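Local coordinates for protein alternansucrase (PDB 6HVG) that belongs to glycoside hydrolase family 70, an enzyme family built around a (beta/alpha)8 barrel, and binds a calcium ion, at residues His693-Arg698 and Asn803-Pro808; Asn916-Lys921 and Gly994-Leu999; Thr682-Phe687 and Tyr746-Ala751; Val945-Ser950 and Ser1001-Val1006; Asp792-Ser797 and Met837-Ile842. All coordinates share one frame; numbering follows the deposited sequence.

Interaction 1 (His693-Arg698 and Asn803-Pro808)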
# COMPACT_ATOMS: atom_id res chain seq x y z
N HIS A 693 -5.56 -17.38 -11.57
CA HIS A 693 -4.35 -17.30 -10.75
C HIS A 693 -3.68 -18.65 -10.47
O HIS A 693 -4.30 -19.57 -9.92
CB HIS A 693 -4.63 -16.63 -9.43
CG HIS A 693 -5.21 -15.27 -9.56
ND1 HIS A 693 -6.21 -14.83 -8.71
CD2 HIS A 693 -4.97 -14.26 -10.43
CE1 HIS A 693 -6.54 -13.60 -9.04
NE2 HIS A 693 -5.82 -13.23 -10.09
N GLY A 694 -2.40 -18.73 -10.82
CA GLY A 694 -1.57 -19.85 -10.46
C GLY A 694 -1.47 -20.93 -11.50
O GLY A 694 -2.46 -21.28 -12.14
N ALA A 695 -0.28 -21.51 -11.58
CA ALA A 695 0.02 -22.55 -12.56
C ALA A 695 -0.66 -23.86 -12.24
O ALA A 695 -0.98 -24.62 -13.15
CB ALA A 695 1.51 -22.79 -12.69
N ASN A 696 -0.91 -24.14 -10.97
CA ASN A 696 -1.39 -25.47 -10.64
C ASN A 696 -2.52 -25.55 -9.64
O ASN A 696 -3.65 -25.83 -10.03
CB ASN A 696 -0.24 -26.40 -10.28
CG ASN A 696 0.77 -25.74 -9.40
OD1 ASN A 696 0.46 -24.78 -8.69
ND2 ASN A 696 1.99 -26.24 -9.43
N ASN A 697 -2.25 -25.37 -8.36
CA ASN A 697 -3.28 -25.69 -7.39
C ASN A 697 -4.32 -24.62 -7.47
O ASN A 697 -4.05 -23.49 -7.14
CB ASN A 697 -2.70 -25.87 -5.99
CG ASN A 697 -1.82 -27.14 -5.89
OD1 ASN A 697 -2.22 -28.15 -5.29
ND2 ASN A 697 -0.63 -27.10 -6.49
N ARG A 698 -5.49 -24.98 -8.00
CA ARG A 698 -6.58 -24.04 -8.23
C ARG A 698 -7.82 -24.63 -7.62
O ARG A 698 -7.92 -25.84 -7.54
CB ARG A 698 -6.75 -23.89 -9.73
CG ARG A 698 -5.58 -23.19 -10.42
CD ARG A 698 -5.78 -23.13 -11.94
NE ARG A 698 -4.65 -22.47 -12.59
CZ ARG A 698 -4.20 -22.73 -13.82
NH1 ARG A 698 -4.80 -23.64 -14.59
NH2 ARG A 698 -3.15 -22.08 -14.30
N ASN A 803 1.67 -12.55 -15.55
CA ASN A 803 0.36 -12.51 -16.22
C ASN A 803 -0.62 -13.58 -15.74
O ASN A 803 -0.24 -14.57 -15.08
CB ASN A 803 0.53 -12.65 -17.72
CG ASN A 803 1.11 -11.42 -18.36
OD1 ASN A 803 0.39 -10.71 -19.05
ND2 ASN A 803 2.39 -11.15 -18.11
N ASP A 804 -1.89 -13.37 -16.11
CA ASP A 804 -2.98 -14.26 -15.75
C ASP A 804 -3.18 -15.39 -16.73
O ASP A 804 -3.05 -15.23 -17.95
CB ASP A 804 -4.29 -13.49 -15.69
CG ASP A 804 -4.50 -12.76 -14.39
OD1 ASP A 804 -3.58 -12.72 -13.56
OD2 ASP A 804 -5.61 -12.25 -14.16
N TYR A 805 -3.55 -16.55 -16.18
CA TYR A 805 -3.84 -17.75 -16.94
C TYR A 805 -5.29 -17.76 -17.41
O TYR A 805 -6.14 -17.15 -16.77
CB TYR A 805 -3.60 -19.01 -16.07
CG TYR A 805 -2.17 -19.20 -15.66
CD1 TYR A 805 -1.28 -19.91 -16.46
CD2 TYR A 805 -1.69 -18.68 -14.45
CE1 TYR A 805 0.04 -20.08 -16.09
CE2 TYR A 805 -0.37 -18.84 -14.08
CZ TYR A 805 0.49 -19.54 -14.91
OH TYR A 805 1.80 -19.71 -14.53
N ASN A 806 -5.56 -18.43 -18.53
CA ASN A 806 -6.92 -18.81 -18.92
C ASN A 806 -7.88 -17.63 -19.16
O ASN A 806 -9.10 -17.77 -18.99
CB ASN A 806 -7.56 -19.80 -17.91
CG ASN A 806 -6.95 -21.18 -17.97
OD1 ASN A 806 -6.69 -21.67 -19.05
ND2 ASN A 806 -6.76 -21.80 -16.82
N LEU A 807 -7.35 -16.49 -19.59
CA LEU A 807 -8.17 -15.33 -19.88
C LEU A 807 -9.27 -15.58 -20.93
O LEU A 807 -10.41 -15.12 -20.74
CB LEU A 807 -7.31 -14.13 -20.26
CG LEU A 807 -6.58 -13.51 -19.05
CD1 LEU A 807 -5.70 -12.37 -19.47
CD2 LEU A 807 -7.56 -13.02 -18.00
N PRO A 808 -8.96 -16.30 -22.02
CA PRO A 808 -10.02 -16.66 -22.95
C PRO A 808 -11.17 -17.45 -22.32
O PRO A 808 -12.33 -17.18 -22.59
CB PRO A 808 -9.29 -17.51 -24.00
CG PRO A 808 -7.93 -16.95 -24.01
CD PRO A 808 -7.63 -16.62 -22.57
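The chi1 torsions of Y805 (-64°) and R698 (-67°) each put CG anti to the carbonyl carbon. The ring of Y805 lies against the loop 693-698. The R698 chain runs extended from CG to NE and crosses the tyrosine side chain at about a right angle. Its NH2 stands 3.3 Å from Y805 CG, above the ring plane and offset toward the rim. This is an off-centre cation-pi contact, with R698 CZ 5.0 Å from the ring centroid. The guanidinium is tilted, its plane 51° from that of the ring. The same ring face takes A695 CA, 4.3 Å from the centroid, in a CH-pi contact. A695 CB lies 3.6 Å from Y805 OH, at the hydroxyl end of the side chain. That hydroxyl is hydrogen-bonded to K800 N. R698 NH1 lies 3.5 Å from N806 ND2, but both are donors. NH1 bonds instead to N916 O, and N806 OD1 to S1001 N. D804 OD1 meets the edge of the H693 ring in plane, 3.8 Å from CD2. H693 NE2 is hydrogen-bonded to D755. The tyrosine face packs the loop after helix 681-692 on the residues before helix 807-814, while polar ends of both segments bond to other loops. The place of the guanidinium is less sure, since CZ stands too close to G694 O, but the cation-pi contact probably adds a modest attraction.

Interaction 2 (Asn916-Lys921 and Gly994-Leu999)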
# COMPACT_ATOMS: atom_id res chain seq x y z
N ASN A 916 -9.77 -26.33 -15.87
CA ASN A 916 -8.57 -25.67 -15.31
C ASN A 916 -7.41 -26.63 -15.13
O ASN A 916 -6.52 -26.38 -14.34
CB ASN A 916 -8.91 -25.04 -13.95
CG ASN A 916 -9.44 -26.05 -12.94
OD1 ASN A 916 -9.22 -27.25 -13.06
ND2 ASN A 916 -10.15 -25.55 -11.95
N ASN A 917 -7.43 -27.73 -15.88
CA ASN A 917 -6.45 -28.79 -15.74
C ASN A 917 -5.79 -29.08 -17.10
O ASN A 917 -6.37 -29.79 -17.93
CB ASN A 917 -7.13 -30.03 -15.18
CG ASN A 917 -6.17 -31.17 -14.95
OD1 ASN A 917 -4.97 -31.07 -15.24
ND2 ASN A 917 -6.70 -32.26 -14.43
N PRO A 918 -4.58 -28.54 -17.32
CA PRO A 918 -3.90 -28.73 -18.60
C PRO A 918 -3.38 -30.16 -18.80
O PRO A 918 -3.05 -30.54 -19.93
CB PRO A 918 -2.74 -27.75 -18.52
CG PRO A 918 -2.43 -27.68 -17.07
CD PRO A 918 -3.75 -27.75 -16.38
N ASP A 919 -3.31 -30.92 -17.71
CA ASP A 919 -2.94 -32.33 -17.76
C ASP A 919 -4.16 -33.24 -17.66
O ASP A 919 -4.06 -34.37 -17.22
CB ASP A 919 -1.95 -32.64 -16.63
CG ASP A 919 -0.70 -31.74 -16.68
OD1 ASP A 919 -0.24 -31.41 -17.80
OD2 ASP A 919 -0.16 -31.38 -15.61
N LEU A 920 -5.31 -32.74 -18.08
CA LEU A 920 -6.54 -33.52 -18.02
C LEU A 920 -6.56 -34.54 -19.16
O LEU A 920 -6.41 -34.19 -20.33
CB LEU A 920 -7.76 -32.60 -18.11
CG LEU A 920 -9.19 -33.05 -17.81
CD1 LEU A 920 -10.11 -32.70 -18.96
CD2 LEU A 920 -9.32 -34.50 -17.39
N LYS A 921 -6.75 -35.81 -18.80
CA LYS A 921 -6.99 -36.88 -19.78
C LYS A 921 -8.26 -37.62 -19.38
O LYS A 921 -8.39 -38.05 -18.25
CB LYS A 921 -5.81 -37.86 -19.80
CG LYS A 921 -4.45 -37.25 -20.12
CD LYS A 921 -4.31 -36.84 -21.58
CE LYS A 921 -4.35 -38.04 -22.52
NZ LYS A 921 -3.98 -37.66 -23.91
N GLY A 994 -7.06 -31.70 -21.98
CA GLY A 994 -6.49 -30.48 -21.41
C GLY A 994 -5.22 -30.13 -22.18
O GLY A 994 -4.46 -31.01 -22.57
N SER A 995 -5.00 -28.84 -22.41
CA SER A 995 -3.84 -28.38 -23.16
C SER A 995 -3.06 -27.33 -22.36
O SER A 995 -3.57 -26.77 -21.38
CB SER A 995 -4.28 -27.77 -24.50
OG SER A 995 -4.98 -28.71 -25.32
N LEU A 996 -1.82 -27.07 -22.78
CA LEU A 996 -1.00 -26.04 -22.15
C LEU A 996 -0.30 -25.24 -23.23
O LEU A 996 0.51 -25.77 -23.96
CB LEU A 996 -0.00 -26.68 -21.17
CG LEU A 996 0.56 -25.81 -20.03
CD1 LEU A 996 0.74 -26.62 -18.75
CD2 LEU A 996 1.89 -25.17 -20.39
N ASN A 997 -0.63 -23.95 -23.32
CA ASN A 997 0.03 -23.01 -24.24
C ASN A 997 -0.26 -21.56 -23.79
O ASN A 997 -0.90 -21.37 -22.76
CB ASN A 997 -0.44 -23.25 -25.69
CG ASN A 997 -1.95 -23.20 -25.83
OD1 ASN A 997 -2.58 -22.16 -25.58
ND2 ASN A 997 -2.56 -24.32 -26.21
N ALA A 998 0.19 -20.56 -24.55
CA ALA A 998 -0.01 -19.17 -24.17
C ALA A 998 -1.49 -18.78 -23.96
O ALA A 998 -1.79 -17.95 -23.09
CB ALA A 998 0.62 -18.24 -25.21
N LEU A 999 -2.40 -19.37 -24.73
CA LEU A 999 -3.82 -19.00 -24.67
C LEU A 999 -4.65 -19.78 -23.62
O LEU A 999 -5.72 -19.32 -23.21
CB LEU A 999 -4.47 -19.14 -26.06
CG LEU A 999 -3.87 -18.26 -27.16
CD1 LEU A 999 -4.22 -18.80 -28.54
CD2 LEU A 999 -4.32 -16.82 -27.03
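P918 and L920 of a beta turn after strand 910-915 pack on G994, just before strand 995-997, and on L996 within it, a backbone and apolar contact in the antiparallel beta domain. One backbone hydrogen bond joins the two parts, from G994 N to L920 O at 3.1 Å and 157° at the hydrogen. G994 also leans its CA on N917 O, a CA-H...O contact of 3.5 Å. With no beta carbon on G994, the two chains can come this close. The CA atoms of P918 and G994 are 4.2 Å apart. L920 CB lies beside G994, 4.0 Å from its N. The turn is a type I beta turn from N917 to L920, closed by L920 N bonding to N917 O. It is also an Asx turn, because N917 OD1 accepts from D919 N. The donor sits above the carbonyl plane of the asparagine side chain. The domain matches the beta domain, usually called domain C, that accompanies the barrel in this family. The apolar part is made by P918 and L996, which lie side by side and point the same way. L996 CG is anti to the backbone N (chi1 -157°), 4.1 Å from P918 CB. L996 CD1 lies 3.7 Å from both CB and CG of P918. K921 forms a salt bridge with E991, while S995 OG bonds to D949 OD1.

Interaction 3 (Thr682-Phe687 and Tyr746-Ala751)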
# COMPACT_ATOMS: atom_id res chain seq x y z
N THR A 682 -17.68 -11.40 -6.40
CA THR A 682 -17.79 -12.82 -6.09
C THR A 682 -17.41 -13.66 -7.30
O THR A 682 -16.69 -14.66 -7.17
CB THR A 682 -19.20 -13.23 -5.59
OG1 THR A 682 -20.16 -13.01 -6.62
CG2 THR A 682 -19.61 -12.43 -4.35
N VAL A 683 -17.85 -13.24 -8.49
CA VAL A 683 -17.49 -13.94 -9.73
C VAL A 683 -16.04 -13.63 -10.18
O VAL A 683 -15.33 -14.52 -10.62
CB VAL A 683 -18.54 -13.70 -10.88
CG1 VAL A 683 -18.48 -12.29 -11.44
CG2 VAL A 683 -18.33 -14.67 -12.01
N THR A 684 -15.61 -12.38 -10.04
CA THR A 684 -14.22 -12.01 -10.36
C THR A 684 -13.23 -12.75 -9.47
O THR A 684 -12.17 -13.22 -9.93
CB THR A 684 -13.99 -10.50 -10.19
OG1 THR A 684 -14.97 -9.77 -10.93
CG2 THR A 684 -12.59 -10.12 -10.64
N SER A 685 -13.59 -12.88 -8.20
CA SER A 685 -12.80 -13.63 -7.22
C SER A 685 -12.68 -15.10 -7.58
O SER A 685 -11.59 -15.66 -7.54
CB SER A 685 -13.45 -13.49 -5.85
OG SER A 685 -12.81 -14.25 -4.89
N GLN A 686 -13.79 -15.72 -7.97
CA GLN A 686 -13.80 -17.12 -8.33
C GLN A 686 -12.98 -17.38 -9.61
O GLN A 686 -12.42 -18.46 -9.77
CB GLN A 686 -15.23 -17.62 -8.50
CG GLN A 686 -15.40 -19.12 -8.39
CD GLN A 686 -14.99 -19.62 -7.04
OE1 GLN A 686 -15.58 -19.26 -6.04
NE2 GLN A 686 -13.94 -20.42 -7.00
N PHE A 687 -12.93 -16.41 -10.53
CA PHE A 687 -12.06 -16.55 -11.69
C PHE A 687 -10.61 -16.62 -11.23
O PHE A 687 -9.82 -17.39 -11.76
CB PHE A 687 -12.19 -15.37 -12.66
CG PHE A 687 -13.47 -15.34 -13.45
CD1 PHE A 687 -13.96 -16.47 -14.05
CD2 PHE A 687 -14.16 -14.15 -13.61
CE1 PHE A 687 -15.12 -16.42 -14.79
CE2 PHE A 687 -15.33 -14.09 -14.35
CZ PHE A 687 -15.80 -15.23 -14.95
N TYR A 746 -22.45 -5.24 -12.79
CA TYR A 746 -21.43 -5.43 -13.83
C TYR A 746 -20.35 -6.36 -13.32
O TYR A 746 -20.18 -6.49 -12.12
CB TYR A 746 -20.83 -4.11 -14.29
CG TYR A 746 -19.81 -3.47 -13.38
CD1 TYR A 746 -20.20 -2.71 -12.28
CD2 TYR A 746 -18.46 -3.58 -13.63
CE1 TYR A 746 -19.26 -2.10 -11.44
CE2 TYR A 746 -17.51 -2.98 -12.82
CZ TYR A 746 -17.92 -2.23 -11.73
OH TYR A 746 -16.97 -1.62 -10.92
N SER A 747 -19.66 -7.05 -14.21
CA SER A 747 -18.63 -8.01 -13.81
C SER A 747 -17.48 -7.99 -14.75
O SER A 747 -17.65 -7.65 -15.92
CB SER A 747 -19.21 -9.45 -13.73
OG SER A 747 -19.91 -9.80 -14.90
N PHE A 748 -16.31 -8.37 -14.27
CA PHE A 748 -15.11 -8.36 -15.10
C PHE A 748 -14.13 -9.42 -14.68
O PHE A 748 -14.23 -9.97 -13.61
CB PHE A 748 -14.43 -6.99 -15.03
CG PHE A 748 -14.09 -6.55 -13.64
CD1 PHE A 748 -15.00 -5.81 -12.89
CD2 PHE A 748 -12.87 -6.84 -13.09
CE1 PHE A 748 -14.71 -5.40 -11.60
CE2 PHE A 748 -12.56 -6.43 -11.81
CZ PHE A 748 -13.48 -5.71 -11.07
N VAL A 749 -13.18 -9.70 -15.57
CA VAL A 749 -12.06 -10.61 -15.30
C VAL A 749 -10.86 -9.81 -14.84
O VAL A 749 -10.19 -10.18 -13.89
CB VAL A 749 -11.69 -11.42 -16.54
CG1 VAL A 749 -10.53 -12.36 -16.24
CG2 VAL A 749 -12.91 -12.22 -17.02
N ARG A 750 -10.58 -8.70 -15.51
CA ARG A 750 -9.49 -7.80 -15.13
C ARG A 750 -9.93 -6.37 -15.28
O ARG A 750 -10.93 -6.09 -15.91
CB ARG A 750 -8.22 -8.04 -15.99
CG ARG A 750 -7.62 -9.41 -15.81
CD ARG A 750 -6.12 -9.42 -16.02
NE ARG A 750 -5.77 -9.05 -17.39
CZ ARG A 750 -4.93 -8.09 -17.74
NH1 ARG A 750 -4.30 -7.35 -16.84
NH2 ARG A 750 -4.73 -7.86 -19.02
N ALA A 751 -9.16 -5.46 -14.68
CA ALA A 751 -9.45 -4.04 -14.77
C ALA A 751 -8.17 -3.23 -14.83
O ALA A 751 -7.09 -3.76 -14.62
CB ALA A 751 -10.31 -3.63 -13.59
O HOH W 1 -16.88 -7.96 -11.02
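Helix 681-692 packs against strand 745-747 and the residues that follow it, and its T684 comes within 5.6 Å of V749, measured between CA atoms. T684 OG1 is anti to the carbonyl carbon (chi1 -53°) and donates to F748 O at 2.8 Å, tilted slightly from the carbonyl plane. OG1 also accepts from a water at 2.6 Å, which F748 N reaches only weakly. The F748 ring has this hydroxyl over its centre, with OG1 4.1 Å above the plane. T684 CG2 touches the ring at CE2, 3.9 Å away. V683 CG1 rests on S747 CB at 3.7 Å. F687 crosses V749 at about a right angle, its CE2 4.1 Å from CG2. V749 is also covered by helix 807-814. Strand 678-679, helix 681-692 and strand 745-747 form a beta-alpha-beta unit with neighbouring parallel strands, the repeating element of the (beta/alpha)8 barrel.

Interaction 4 (Val945-Ser950 and Ser1001-Val1006)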
# COMPACT_ATOMS: atom_id res chain seq x y z
N VAL A 945 -15.35 -22.13 -30.91
CA VAL A 945 -14.04 -22.04 -30.29
C VAL A 945 -13.69 -23.41 -29.71
O VAL A 945 -14.49 -23.98 -28.95
CB VAL A 945 -14.09 -20.95 -29.19
CG1 VAL A 945 -13.20 -21.26 -27.99
CG2 VAL A 945 -13.75 -19.58 -29.78
N LEU A 946 -12.52 -23.96 -30.08
CA LEU A 946 -12.01 -25.23 -29.53
C LEU A 946 -10.52 -25.17 -29.23
O LEU A 946 -9.73 -24.77 -30.09
CB LEU A 946 -12.22 -26.38 -30.50
CG LEU A 946 -13.62 -26.95 -30.62
CD1 LEU A 946 -13.59 -28.04 -31.66
CD2 LEU A 946 -14.15 -27.51 -29.30
N SER A 947 -10.14 -25.57 -28.02
CA SER A 947 -8.74 -25.54 -27.60
C SER A 947 -7.95 -26.76 -28.11
O SER A 947 -8.52 -27.80 -28.39
CB SER A 947 -8.64 -25.46 -26.07
OG SER A 947 -9.18 -26.60 -25.45
N ASN A 948 -6.63 -26.60 -28.22
CA ASN A 948 -5.74 -27.67 -28.63
C ASN A 948 -4.34 -27.37 -28.09
O ASN A 948 -4.15 -26.39 -27.37
CB ASN A 948 -5.75 -27.84 -30.15
CG ASN A 948 -5.30 -26.57 -30.88
OD1 ASN A 948 -4.18 -26.07 -30.68
ND2 ASN A 948 -6.17 -26.05 -31.75
N ASP A 949 -3.36 -28.19 -28.45
CA ASP A 949 -2.04 -28.13 -27.81
C ASP A 949 -1.14 -26.95 -28.20
O ASP A 949 -0.14 -26.68 -27.52
CB ASP A 949 -1.33 -29.47 -28.01
CG ASP A 949 -2.04 -30.62 -27.28
OD1 ASP A 949 -2.40 -30.44 -26.09
OD2 ASP A 949 -2.24 -31.70 -27.90
N SER A 950 -1.50 -26.26 -29.29
CA SER A 950 -0.74 -25.09 -29.77
C SER A 950 -1.49 -23.75 -29.63
O SER A 950 -0.87 -22.69 -29.64
CB SER A 950 -0.33 -25.29 -31.23
OG SER A 950 -1.45 -25.58 -32.02
N SER A 1001 -4.55 -22.91 -20.14
CA SER A 1001 -4.07 -23.95 -19.25
C SER A 1001 -5.31 -24.67 -18.74
O SER A 1001 -5.77 -24.42 -17.62
CB SER A 1001 -3.29 -23.37 -18.08
OG SER A 1001 -2.24 -22.52 -18.53
N GLY A 1002 -5.82 -25.58 -19.56
CA GLY A 1002 -7.05 -26.31 -19.27
C GLY A 1002 -7.79 -26.65 -20.55
O GLY A 1002 -7.16 -26.86 -21.60
N TYR A 1003 -9.11 -26.70 -20.48
CA TYR A 1003 -9.94 -26.96 -21.68
C TYR A 1003 -10.92 -25.82 -21.94
O TYR A 1003 -11.38 -25.19 -21.00
CB TYR A 1003 -10.74 -28.26 -21.54
CG TYR A 1003 -11.53 -28.54 -22.79
CD1 TYR A 1003 -10.91 -29.05 -23.92
CD2 TYR A 1003 -12.87 -28.22 -22.89
CE1 TYR A 1003 -11.61 -29.26 -25.09
CE2 TYR A 1003 -13.58 -28.45 -24.06
CZ TYR A 1003 -12.94 -28.97 -25.15
OH TYR A 1003 -13.63 -29.20 -26.31
N LEU A 1004 -11.21 -25.56 -23.22
CA LEU A 1004 -12.28 -24.64 -23.63
C LEU A 1004 -12.94 -25.10 -24.92
O LEU A 1004 -12.28 -25.20 -25.97
CB LEU A 1004 -11.74 -23.23 -23.83
CG LEU A 1004 -12.73 -22.16 -24.28
CD1 LEU A 1004 -13.86 -22.03 -23.28
CD2 LEU A 1004 -12.03 -20.82 -24.47
N GLY A 1005 -14.24 -25.37 -24.86
CA GLY A 1005 -15.05 -25.64 -26.06
C GLY A 1005 -16.34 -24.83 -26.02
O GLY A 1005 -17.05 -24.83 -25.02
N VAL A 1006 -16.63 -24.13 -27.11
CA VAL A 1006 -17.87 -23.40 -27.23
C VAL A 1006 -18.58 -23.82 -28.51
O VAL A 1006 -17.97 -23.88 -29.58
CB VAL A 1006 -17.65 -21.88 -27.26
CG1 VAL A 1006 -19.00 -21.16 -27.23
CG2 VAL A 1006 -16.81 -21.44 -26.08
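V945 and V1006 are paired in the antiparallel sheet of the beta domain, where strand 940-947 runs beside strand 1003-1009. They form a hydrogen-bonded pair: V1006 N donates to V945 O at 2.8 Å, and the return bond from V945 N is weak. L946 and G1005 are the non-hydrogen-bonded pair that follows. Beyond them S947 N donates to L1004 O at 3.0 Å, nearly along the C=O axis. The return bond is then taken by a side chain. S947 OG lies between the backbone N and the carbonyl carbon (chi1 63°) and accepts from L1004 N at 3.2 Å. The carbonyl of S947 is bonded to Y990 OH instead. V945 packs its CG1 on L1004 CD2 at 3.7 Å and on V1006 CG2 at 4.1 Å. L1004 also meets helix 807-814, which joins the sheet to the barrel side. On the other face L946 and Y1003 lie side by side, pointing the same way. There G1005 has no side chain, and L946 CD2 and Y1003 OH both come to 3.8 Å from its CA and to 3.5 Å from each other.

Interaction 5 (Asp792-Ser797 and Met837-Ile842)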
# COMPACT_ATOMS: atom_id res chain seq x y z
N ASP A 792 6.40 -12.58 -21.24
CA ASP A 792 5.79 -13.50 -20.28
C ASP A 792 4.34 -13.82 -20.62
O ASP A 792 3.92 -14.96 -20.53
CB ASP A 792 5.86 -12.88 -18.88
CG ASP A 792 5.07 -13.65 -17.85
OD1 ASP A 792 4.00 -13.15 -17.40
OD2 ASP A 792 5.54 -14.75 -17.49
N GLN A 793 3.59 -12.80 -21.01
CA GLN A 793 2.19 -12.94 -21.38
C GLN A 793 1.99 -13.89 -22.58
O GLN A 793 1.10 -14.74 -22.57
CB GLN A 793 1.63 -11.57 -21.75
CG GLN A 793 0.17 -11.55 -22.20
CD GLN A 793 -0.32 -10.13 -22.46
OE1 GLN A 793 -0.86 -9.84 -23.51
NE2 GLN A 793 -0.13 -9.25 -21.49
N GLU A 794 2.84 -13.74 -23.60
CA GLU A 794 2.74 -14.49 -24.84
C GLU A 794 3.60 -15.75 -24.86
O GLU A 794 3.82 -16.33 -25.92
CB GLU A 794 3.14 -13.60 -26.01
CG GLU A 794 2.30 -12.34 -26.08
CD GLU A 794 2.47 -11.54 -27.35
OE1 GLU A 794 3.19 -12.00 -28.27
OE2 GLU A 794 1.86 -10.45 -27.40
N ASN A 795 4.06 -16.18 -23.69
CA ASN A 795 5.04 -17.25 -23.61
C ASN A 795 4.47 -18.57 -24.15
O ASN A 795 3.47 -19.05 -23.65
CB ASN A 795 5.51 -17.41 -22.15
CG ASN A 795 6.79 -18.24 -22.05
OD1 ASN A 795 6.86 -19.32 -22.61
ND2 ASN A 795 7.78 -17.75 -21.31
N PRO A 796 5.09 -19.16 -25.20
CA PRO A 796 4.59 -20.45 -25.73
C PRO A 796 4.70 -21.62 -24.74
O PRO A 796 3.94 -22.58 -24.82
CB PRO A 796 5.44 -20.71 -26.98
CG PRO A 796 6.48 -19.66 -27.01
CD PRO A 796 6.26 -18.65 -25.93
N SER A 797 5.63 -21.54 -23.80
CA SER A 797 5.71 -22.54 -22.73
C SER A 797 4.36 -22.76 -22.09
O SER A 797 4.01 -23.87 -21.73
CB SER A 797 6.70 -22.10 -21.67
OG SER A 797 6.15 -21.14 -20.78
N MET A 837 -3.92 1.21 -28.62
CA MET A 837 -4.29 0.27 -29.67
C MET A 837 -3.14 -0.03 -30.64
O MET A 837 -3.38 -0.31 -31.81
CB MET A 837 -5.52 0.80 -30.43
CG MET A 837 -6.79 0.06 -30.07
SD MET A 837 -8.28 0.94 -30.61
CE MET A 837 -9.06 0.89 -29.00
N GLU A 838 -1.91 0.03 -30.14
CA GLU A 838 -0.74 -0.16 -31.00
C GLU A 838 -0.65 -1.56 -31.54
O GLU A 838 -0.25 -1.77 -32.70
CB GLU A 838 0.57 0.15 -30.26
CG GLU A 838 1.80 0.08 -31.16
CD GLU A 838 3.01 0.77 -30.58
OE1 GLU A 838 3.45 0.37 -29.48
OE2 GLU A 838 3.52 1.70 -31.25
N LYS A 839 -0.98 -2.53 -30.69
CA LYS A 839 -0.86 -3.92 -31.05
C LYS A 839 -1.86 -4.74 -30.26
O LYS A 839 -1.92 -4.63 -29.06
CB LYS A 839 0.56 -4.41 -30.77
CG LYS A 839 0.87 -5.78 -31.39
CD LYS A 839 2.18 -6.35 -30.90
CE LYS A 839 2.35 -7.79 -31.37
NZ LYS A 839 3.53 -8.43 -30.71
N GLY A 840 -2.65 -5.57 -30.95
CA GLY A 840 -3.57 -6.48 -30.29
C GLY A 840 -2.83 -7.51 -29.48
O GLY A 840 -1.65 -7.74 -29.70
N THR A 841 -3.54 -8.13 -28.53
CA THR A 841 -3.02 -9.21 -27.72
C THR A 841 -3.32 -10.52 -28.41
O THR A 841 -4.10 -10.58 -29.36
CB THR A 841 -3.70 -9.29 -26.34
OG1 THR A 841 -5.08 -9.63 -26.50
CG2 THR A 841 -3.60 -7.99 -25.58
N ILE A 842 -2.72 -11.60 -27.90
CA ILE A 842 -2.99 -12.92 -28.46
C ILE A 842 -4.43 -13.39 -28.18
O ILE A 842 -4.99 -14.22 -28.91
CB ILE A 842 -1.96 -13.98 -28.00
CG1 ILE A 842 -2.01 -14.20 -26.48
CG2 ILE A 842 -0.56 -13.59 -28.43
CD1 ILE A 842 -1.27 -15.47 -26.06
O HOH W 2 -0.57 -10.91 -26.05
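E794 meets I842 along most of its side chain. CB starts 4.4 Å from I842 CG2. CG is anti to the carbonyl carbon (chi1 -57°) and comes to 3.9 Å from the same methyl. The chain is extended from there, and CD passes CG2 at 3.8 Å. Both carboxylate oxygens stay near this methyl. At the tip OE2 accepts from a water at 2.8 Å. That water also donates to Q793 OE1 at 2.8 Å and accepts from I842 N at 2.9 Å, so it grips both segments with three bonds. K839 NZ lies 4.2 Å from E794 OE2, beyond a salt bridge, and its charge would still favour an ionised carboxylate. Q793 crosses T841 at about a right angle, with OE1 3.9 Å from CG2. Its NE2 is hydrogen-bonded to N803, which fixes the amide. T841 OG1 turns to D828 O and only weakly to the backbone N of N844. The contact joins the C-terminal end of helix 779-793 to the loop between helix 826-829 and helix 844-857. I842 also packs on A998 and L999, from the loop after strand 995-997 of the beta domain.

The chain opens interaction 3 in helix 681-692 and interaction 1 in the loop just after it. Interaction 3 closes at 746-751. Interaction 5 opens at 792-797, interaction 1 closes at 803-808, and interaction 5 closes at 837-842. Interaction 1 therefore crosses both 3 and 5, which follow one another in series. Interactions 2 and 4 come later and cross each other, closing at 994-999 and 1001-1006. Interactions 1, 3 and 5 tie barrel helices, strand ends and loops; 2 and 4 lie in the beta domain. Interaction 1 touches all four others. R698 reaches 2, N806 reaches 4, N803 reaches 5, and L807 packs on 3.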